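PDB 6JMG: DnaJ homolog subfamily C member 27-A, which binds GTP and probably hydrolyses it as a Rab-family small GTPase that also carries a DnaJ domain, possibly acting in regulation of the MEK/ERK pathway. Local coordinates for residues A[57-61]-A[62-66]; A[148-151]-A[152-156]. All blocks are in the same frame, centred on the assembly; numbering follows the deposited sequence.

Contact 1 (A[57-61]-A[62-66]); sequences KVHIK and DREIK
The carboxylate of Glu-64 lies between two basic side chains of the facing strand, Lys-57 and His-59. Its OE2 makes a salt bridge with Lys-57 NZ at 3.2 Å, the lysine chain bending at its second and fourth torsions to bring the ammonium over. On the other flank OE2 comes within 2.9 Å of His-59 ND1, and ring and carboxylate planes are only 18° apart. CG of His-59 stands anti to the backbone N (chi1 -168°), which carries the imidazole toward the turn, where NE2 lies 3.4 Å from Asp-62 CB. Cutting Glu-64 back to an alanine would probably leave Lys-57 without its mate and the imidazole freer to turn. Val-58 and Ile-65 occupy the reverse face, branched residues suited to a buried sheet surface, with Val-58 CG2 3.6 Å from Ile-65 CB; Ile-65 also packs on Leu-15 and Ile-17. Backbone bonds fix this register: Val-58 pairs both ways with Ile-65, and Ile-60 both ways with Arg-63, Arg-63 N reaching Ile-60 O at 2.8 Å. Lys-61 and Asp-62 make the turn, and Lys-61 NZ bridges to Asp-184 of helix 171-187. This is a tight antiparallel beta hairpin, the one joining strands two and three of the small GTPase sheet.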
ATOM      1  N   LYS A  57       8.223  20.868  -7.039  1.00 65.03           N
ATOM      2  CA  LYS A  57       8.593  21.268  -5.690  1.00 73.31           C
ATOM      3  C   LYS A  57       7.333  21.687  -4.935  1.00 77.23           C
ATOM      4  O   LYS A  57       6.465  22.375  -5.487  1.00 82.94           O
ATOM      5  CB  LYS A  57       9.637  22.400  -5.745  1.00 80.40           C
ATOM      6  CG  LYS A  57      10.027  23.037  -4.423  1.00 92.17           C
ATOM      7  CD  LYS A  57       9.594  24.520  -4.418  1.00108.07           C
ATOM      8  CE  LYS A  57       9.525  25.112  -3.006  1.00110.98           C
ATOM      9  NZ  LYS A  57       8.379  26.056  -2.784  1.00104.03           N
ATOM     10  N   VAL A  58       7.212  21.238  -3.681  1.00 73.38           N
ATOM     11  CA  VAL A  58       6.078  21.585  -2.827  1.00 71.77           C
ATOM     12  C   VAL A  58       6.586  21.888  -1.424  1.00 78.33           C
ATOM     13  O   VAL A  58       7.654  21.421  -1.016  1.00 72.61           O
ATOM     14  CB  VAL A  58       5.008  20.480  -2.779  1.00 70.41           C
ATOM     15  CG1 VAL A  58       4.493  20.182  -4.169  1.00 69.85           C
ATOM     16  CG2 VAL A  58       5.545  19.218  -2.091  1.00 66.12           C
ATOM     17  N   HIS A  59       5.823  22.718  -0.700  1.00 83.86           N
ATOM     18  CA  HIS A  59       6.089  23.076   0.696  1.00 86.45           C
ATOM     19  C   HIS A  59       4.908  22.647   1.562  1.00 84.22           C
ATOM     20  O   HIS A  59       3.886  23.339   1.601  1.00 82.83           O
ATOM     21  CB  HIS A  59       6.327  24.575   0.831  1.00101.58           C
ATOM     22  CG  HIS A  59       6.870  24.985   2.165  1.00127.53           C
ATOM     23  ND1 HIS A  59       8.084  24.537   2.644  1.00133.76           N
ATOM     24  CD2 HIS A  59       6.366  25.800   3.123  1.00134.18           C
ATOM     25  CE1 HIS A  59       8.305  25.061   3.836  1.00134.55           C
ATOM     26  NE2 HIS A  59       7.277  25.829   4.152  1.00134.74           N
ATOM     27  N   ILE A  60       5.063  21.547   2.299  1.00 81.36           N
ATOM     28  CA  ILE A  60       4.002  20.994   3.132  1.00 83.78           C
ATOM     29  C   ILE A  60       4.571  20.823   4.532  1.00 88.67           C
ATOM     30  O   ILE A  60       5.766  20.558   4.703  1.00 85.33           O
ATOM     31  CB  ILE A  60       3.442  19.664   2.569  1.00 88.23           C
ATOM     32  CG1 ILE A  60       2.144  19.902   1.779  1.00 94.54           C
ATOM     33  CG2 ILE A  60       3.177  18.665   3.666  1.00 95.75           C
ATOM     34  CD1 ILE A  60       2.253  20.901   0.631  1.00 97.86           C
ATOM     35  N   LYS A  61       3.711  21.021   5.538  1.00110.06           N
ATOM     36  CA  LYS A  61       4.132  21.286   6.919  1.00120.98           C
ATOM     37  C   LYS A  61       4.927  22.587   6.794  1.00135.09           C
ATOM     38  O   LYS A  61       4.388  23.564   6.269  1.00142.83           O
ATOM     39  CB  LYS A  61       4.865  20.102   7.550  1.00111.64           C
ATOM     40  CG  LYS A  61       4.048  18.811   7.576  1.00107.67           C
ATOM     41  CD  LYS A  61       2.592  19.068   7.935  1.00100.52           C
ATOM     42  CE  LYS A  61       1.754  17.818   7.736  1.00 93.20           C
ATOM     43  NZ  LYS A  61       2.293  16.663   8.532  1.00 86.24           N
ATOM     44  N   ASP A  62       6.178  22.632   7.230  1.00137.68           N
ATOM     45  CA  ASP A  62       7.123  23.538   6.590  1.00141.13           C
ATOM     46  C   ASP A  62       8.395  22.775   6.274  1.00131.09           C
ATOM     47  O   ASP A  62       9.520  23.231   6.494  1.00130.22           O
ATOM     48  CB  ASP A  62       7.390  24.791   7.418  1.00149.87           C
ATOM     49  CG  ASP A  62       7.422  24.519   8.896  1.00155.69           C
ATOM     50  OD1 ASP A  62       7.632  23.350   9.285  1.00157.87           O
ATOM     51  OD2 ASP A  62       7.209  25.479   9.665  1.00156.04           O
ATOM     52  N   ARG A  63       8.197  21.587   5.713  1.00115.38           N
ATOM     53  CA  ARG A  63       9.253  20.840   5.062  1.00102.61           C
ATOM     54  C   ARG A  63       9.202  21.160   3.578  1.00 91.01           C
ATOM     55  O   ARG A  63       8.119  21.247   2.991  1.00 80.66           O
ATOM     56  CB  ARG A  63       9.077  19.334   5.269  1.00103.84           C
ATOM     57  CG  ARG A  63       9.161  18.852   6.710  1.00109.33           C
ATOM     58  CD  ARG A  63      10.285  17.842   6.860  1.00106.67           C
ATOM     59  NE  ARG A  63      11.507  18.333   6.230  1.00106.96           N
ATOM     60  CZ  ARG A  63      12.543  17.565   5.916  1.00102.86           C
ATOM     61  NH1 ARG A  63      12.488  16.266   6.167  1.00100.23           N
ATOM     62  NH2 ARG A  63      13.624  18.097   5.349  1.00101.79           N
ATOM     63  N   GLU A  64      10.374  21.357   2.980  1.00 84.88           N
ATOM     64  CA  GLU A  64      10.470  21.542   1.542  1.00 86.13           C
ATOM     65  C   GLU A  64      10.683  20.179   0.887  1.00 86.56           C
ATOM     66  O   GLU A  64      11.602  19.436   1.266  1.00 84.98           O
ATOM     67  CB  GLU A  64      11.599  22.501   1.186  1.00 85.00           C
ATOM     68  CG  GLU A  64      11.234  23.445   0.054  1.00105.68           C
ATOM     69  CD  GLU A  64      10.397  24.629   0.524  1.00126.42           C
ATOM     70  OE1 GLU A  64      10.836  25.346   1.450  1.00131.14           O
ATOM     71  OE2 GLU A  64       9.288  24.833  -0.019  1.00132.21           O
ATOM     72  N   ILE A  65       9.822  19.844  -0.077  1.00 72.38           N
ATOM     73  CA  ILE A  65       9.790  18.514  -0.678  1.00 73.64           C
ATOM     74  C   ILE A  65      10.118  18.636  -2.162  1.00 75.79           C
ATOM     75  O   ILE A  65       9.449  19.375  -2.895  1.00 78.98           O
ATOM     76  CB  ILE A  65       8.417  17.831  -0.513  1.00 71.42           C
ATOM     77  CG1 ILE A  65       7.831  18.026   0.889  1.00 82.84           C
ATOM     78  CG2 ILE A  65       8.518  16.362  -0.860  1.00 60.62           C
ATOM     79  CD1 ILE A  65       8.772  17.686   2.024  1.00 94.86           C
ATOM     80  N   LYS A  66      11.116  17.882  -2.608  1.00 69.60           N
ATOM     81  CA  LYS A  66      11.401  17.735  -4.026  1.00 68.75           C
ATOM     82  C   LYS A  66      10.790  16.410  -4.470  1.00 67.66           C
ATOM     83  O   LYS A  66      11.158  15.348  -3.955  1.00 68.93           O
ATOM     84  CB  LYS A  66      12.907  17.787  -4.295  1.00 78.04           C
ATOM     85  CG  LYS A  66      13.307  17.585  -5.763  1.00 96.64           C
ATOM     86  CD  LYS A  66      14.822  17.323  -5.930  1.00110.14           C
ATOM     87  CE  LYS A  66      15.203  16.846  -7.355  1.00107.15           C
ATOM     88  NZ  LYS A  66      15.352  15.350  -7.499  1.00 96.69           N
TER

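Contact 2 (A[148-151]-A[152-156]); sequences EGRL and WSESK
Helix 146-154, the connection between parallel strands 128-134 and 159-163, runs through its last turns here, with Trp-152 N bonded to Glu-148 O and Glu-154 N to Arg-150 O. On one flank Arg-150 and Glu-154, four residues apart, lie alongside each other and point the same way. Arg-150 NH1 donates to Glu-154 OE2 at 2.8 Å (154° at the hydrogen); the oxygen sits in the guanidinium plane, but the donor comes from above the carboxylate plane, the two planes being 66° apart. The arginine chain bends at chi3 (-72°), and NH1 ends up pointing along the helix toward Glu-154, while NH2 holds Glu-146, so the guanidinium joins two acids one turn to either side. The arginine's methylenes lie beside the glutamate's carboxylate.

Two serines fold back on the helix backbone. Ser-153 OG donates to Gly-149 O at 2.7 Å, and Ser-153 N reaches that same oxygen from the opposite face of its plane, so a small hydroxyl residue satisfies itself in a buried place beside Val-131 and Tyr-160. Ser-155 OG likewise donates to Leu-151 O, at 2.8 Å and in the carbonyl plane, while its backbone N meets this oxygen from above the plane. Lys-156 NZ bonds to Trp-152 O at 2.7 Å and lies 3.1 Å above one face of the indole, offset toward the rim. The broad indole itself packs inward, edge-to-face with Phe-104 and against Leu-107, Leu-111 and Val-131. With Trp-152 and Ser-153 set against strand 128-134, the helix forms the connecting arm of a beta-alpha-beta crossover of the Ras-like fold.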
ATOM      1  N   GLU A 148     -18.625   2.562  -2.496  1.00 68.10           N
ATOM      2  CA  GLU A 148     -17.851   1.424  -2.980  1.00 60.03           C
ATOM      3  C   GLU A 148     -16.364   1.759  -3.092  1.00 71.14           C
ATOM      4  O   GLU A 148     -15.504   0.973  -2.681  1.00 79.18           O
ATOM      5  CB  GLU A 148     -18.412   0.977  -4.333  1.00 57.12           C
ATOM      6  CG  GLU A 148     -17.874  -0.353  -4.818  1.00 70.93           C
ATOM      7  CD  GLU A 148     -18.590  -0.856  -6.046  1.00 85.95           C
ATOM      8  OE1 GLU A 148     -18.314  -2.016  -6.438  1.00 97.26           O
ATOM      9  OE2 GLU A 148     -19.419  -0.095  -6.609  1.00 86.49           O
ATOM     10  N   GLY A 149     -16.040   2.913  -3.676  1.00 63.74           N
ATOM     11  CA  GLY A 149     -14.642   3.299  -3.803  1.00 56.91           C
ATOM     12  C   GLY A 149     -14.020   3.665  -2.464  1.00 61.26           C
ATOM     13  O   GLY A 149     -12.870   3.300  -2.175  1.00 61.25           O
ATOM     14  N   ARG A 150     -14.766   4.386  -1.623  1.00 49.69           N
ATOM     15  CA  ARG A 150     -14.223   4.711  -0.313  1.00 65.97           C
ATOM     16  C   ARG A 150     -13.972   3.441   0.487  1.00 73.15           C
ATOM     17  O   ARG A 150     -12.965   3.331   1.196  1.00 77.03           O
ATOM     18  CB  ARG A 150     -15.153   5.661   0.442  1.00 60.87           C
ATOM     19  CG  ARG A 150     -14.489   6.236   1.676  1.00 58.75           C
ATOM     20  CD  ARG A 150     -15.371   7.207   2.438  1.00 60.46           C
ATOM     21  NE  ARG A 150     -15.542   8.490   1.762  1.00 63.26           N
ATOM     22  CZ  ARG A 150     -14.621   9.446   1.724  1.00 72.22           C
ATOM     23  NH1 ARG A 150     -13.432   9.269   2.312  1.00 65.90           N
ATOM     24  NH2 ARG A 150     -14.884  10.577   1.078  1.00 64.81           N
ATOM     25  N   LEU A 151     -14.854   2.454   0.349  1.00 68.30           N
ATOM     26  CA  LEU A 151     -14.683   1.227   1.111  1.00 69.27           C
ATOM     27  C   LEU A 151     -13.497   0.427   0.598  1.00 65.32           C
ATOM     28  O   LEU A 151     -12.707  -0.098   1.388  1.00 66.35           O
ATOM     29  CB  LEU A 151     -15.945   0.370   1.034  1.00 68.68           C
ATOM     30  CG  LEU A 151     -15.791  -0.921   1.831  1.00 65.27           C
ATOM     31  CD1 LEU A 151     -15.765  -0.595   3.311  1.00 71.25           C
ATOM     32  CD2 LEU A 151     -16.869  -1.914   1.516  1.00 63.85           C
ATOM     33  N   TRP A 152     -13.340   0.347  -0.719  1.00 54.27           N
ATOM     34  CA  TRP A 152     -12.212  -0.390  -1.261  1.00 58.16           C
ATOM     35  C   TRP A 152     -10.911   0.278  -0.868  1.00 69.61           C
ATOM     36  O   TRP A 152      -9.953  -0.392  -0.473  1.00 73.80           O
ATOM     37  CB  TRP A 152     -12.356  -0.491  -2.770  1.00 53.69           C
ATOM     38  CG  TRP A 152     -11.299  -1.271  -3.452  1.00 59.34           C
ATOM     39  CD1 TRP A 152     -11.369  -2.568  -3.826  1.00 61.86           C
ATOM     40  CD2 TRP A 152     -10.024  -0.788  -3.898  1.00 62.91           C
ATOM     41  NE1 TRP A 152     -10.211  -2.945  -4.463  1.00 67.26           N
ATOM     42  CE2 TRP A 152      -9.367  -1.868  -4.524  1.00 68.75           C
ATOM     43  CE3 TRP A 152      -9.373   0.452  -3.828  1.00 56.55           C
ATOM     44  CZ2 TRP A 152      -8.084  -1.757  -5.071  1.00 65.68           C
ATOM     45  CZ3 TRP A 152      -8.093   0.561  -4.367  1.00 61.47           C
ATOM     46  CH2 TRP A 152      -7.464  -0.541  -4.983  1.00 63.91           C
ATOM     47  N   SER A 153     -10.892   1.607  -0.907  1.00 72.21           N
ATOM     48  CA  SER A 153      -9.692   2.364  -0.574  1.00 73.60           C
ATOM     49  C   SER A 153      -9.428   2.349   0.929  1.00 69.34           C
ATOM     50  O   SER A 153      -8.340   1.971   1.379  1.00 68.15           O
ATOM     51  CB  SER A 153      -9.840   3.796  -1.082  1.00 72.08           C
ATOM     52  OG  SER A 153     -10.212   3.802  -2.443  1.00 71.82           O
ATOM     53  N   GLU A 154     -10.397   2.811   1.723  1.00 61.83           N
ATOM     54  CA  GLU A 154     -10.124   3.014   3.139  1.00 62.58           C
ATOM     55  C   GLU A 154      -9.868   1.693   3.856  1.00 72.01           C
ATOM     56  O   GLU A 154      -9.071   1.652   4.799  1.00 78.26           O
ATOM     57  CB  GLU A 154     -11.270   3.791   3.788  1.00 58.84           C
ATOM     58  CG  GLU A 154     -11.318   5.259   3.359  1.00 67.87           C
ATOM     59  CD  GLU A 154     -12.303   6.105   4.164  1.00 82.22           C
ATOM     60  OE1 GLU A 154     -13.084   5.535   4.964  1.00 86.18           O
ATOM     61  OE2 GLU A 154     -12.293   7.347   3.991  1.00 72.38           O
ATOM     62  N   SER A 155     -10.504   0.605   3.409  1.00 69.86           N
ATOM     63  CA  SER A 155     -10.243  -0.705   3.997  1.00 65.64           C
ATOM     64  C   SER A 155      -8.800  -1.159   3.801  1.00 72.21           C
ATOM     65  O   SER A 155      -8.362  -2.095   4.477  1.00 72.31           O
ATOM     66  CB  SER A 155     -11.196  -1.765   3.429  1.00 57.02           C
ATOM     67  OG  SER A 155     -10.853  -2.099   2.092  1.00 73.75           O
ATOM     68  N   LYS A 156      -8.062  -0.559   2.872  1.00 69.06           N
ATOM     69  CA  LYS A 156      -6.683  -0.959   2.631  1.00 58.22           C
ATOM     70  C   LYS A 156      -5.700   0.018   3.241  1.00 55.96           C
ATOM     71  O   LYS A 156      -4.499  -0.112   3.024  1.00 69.08           O
ATOM     72  CB  LYS A 156      -6.421  -1.123   1.126  1.00 48.49           C
ATOM     73  CG  LYS A 156      -7.185  -2.309   0.522  1.00 46.06           C
ATOM     74  CD  LYS A 156      -6.950  -2.444  -0.959  1.00 54.20           C
ATOM     75  CE  LYS A 156      -8.043  -3.237  -1.693  1.00 58.78           C
ATOM     76  NZ  LYS A 156      -9.428  -2.924  -1.256  1.00 73.50           N
TER

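Contacts 1 and 2 belong to the same Ras-family domain but lie well apart in it: their centres are 28 Å from each other and their nearest atoms about 18 Å, without touching. The hairpin of 57-66 forms one border of the six-stranded sheet, where strand 51-60 is outermost. Contact 2 (148-156), at the end region of helix 146-154, leads toward strand 159-163 at the other border, so the parallel strands of the core lie between. Contact 1 is away from the GTP and magnesium sites. Contact 2 comes nearer the nucleotide-binding elements, the side chains of Trp-152 and Arg-150 being about 10 Å from Gly-23 and Ile-136 respectively, which are assigned to GTP binding by similarity.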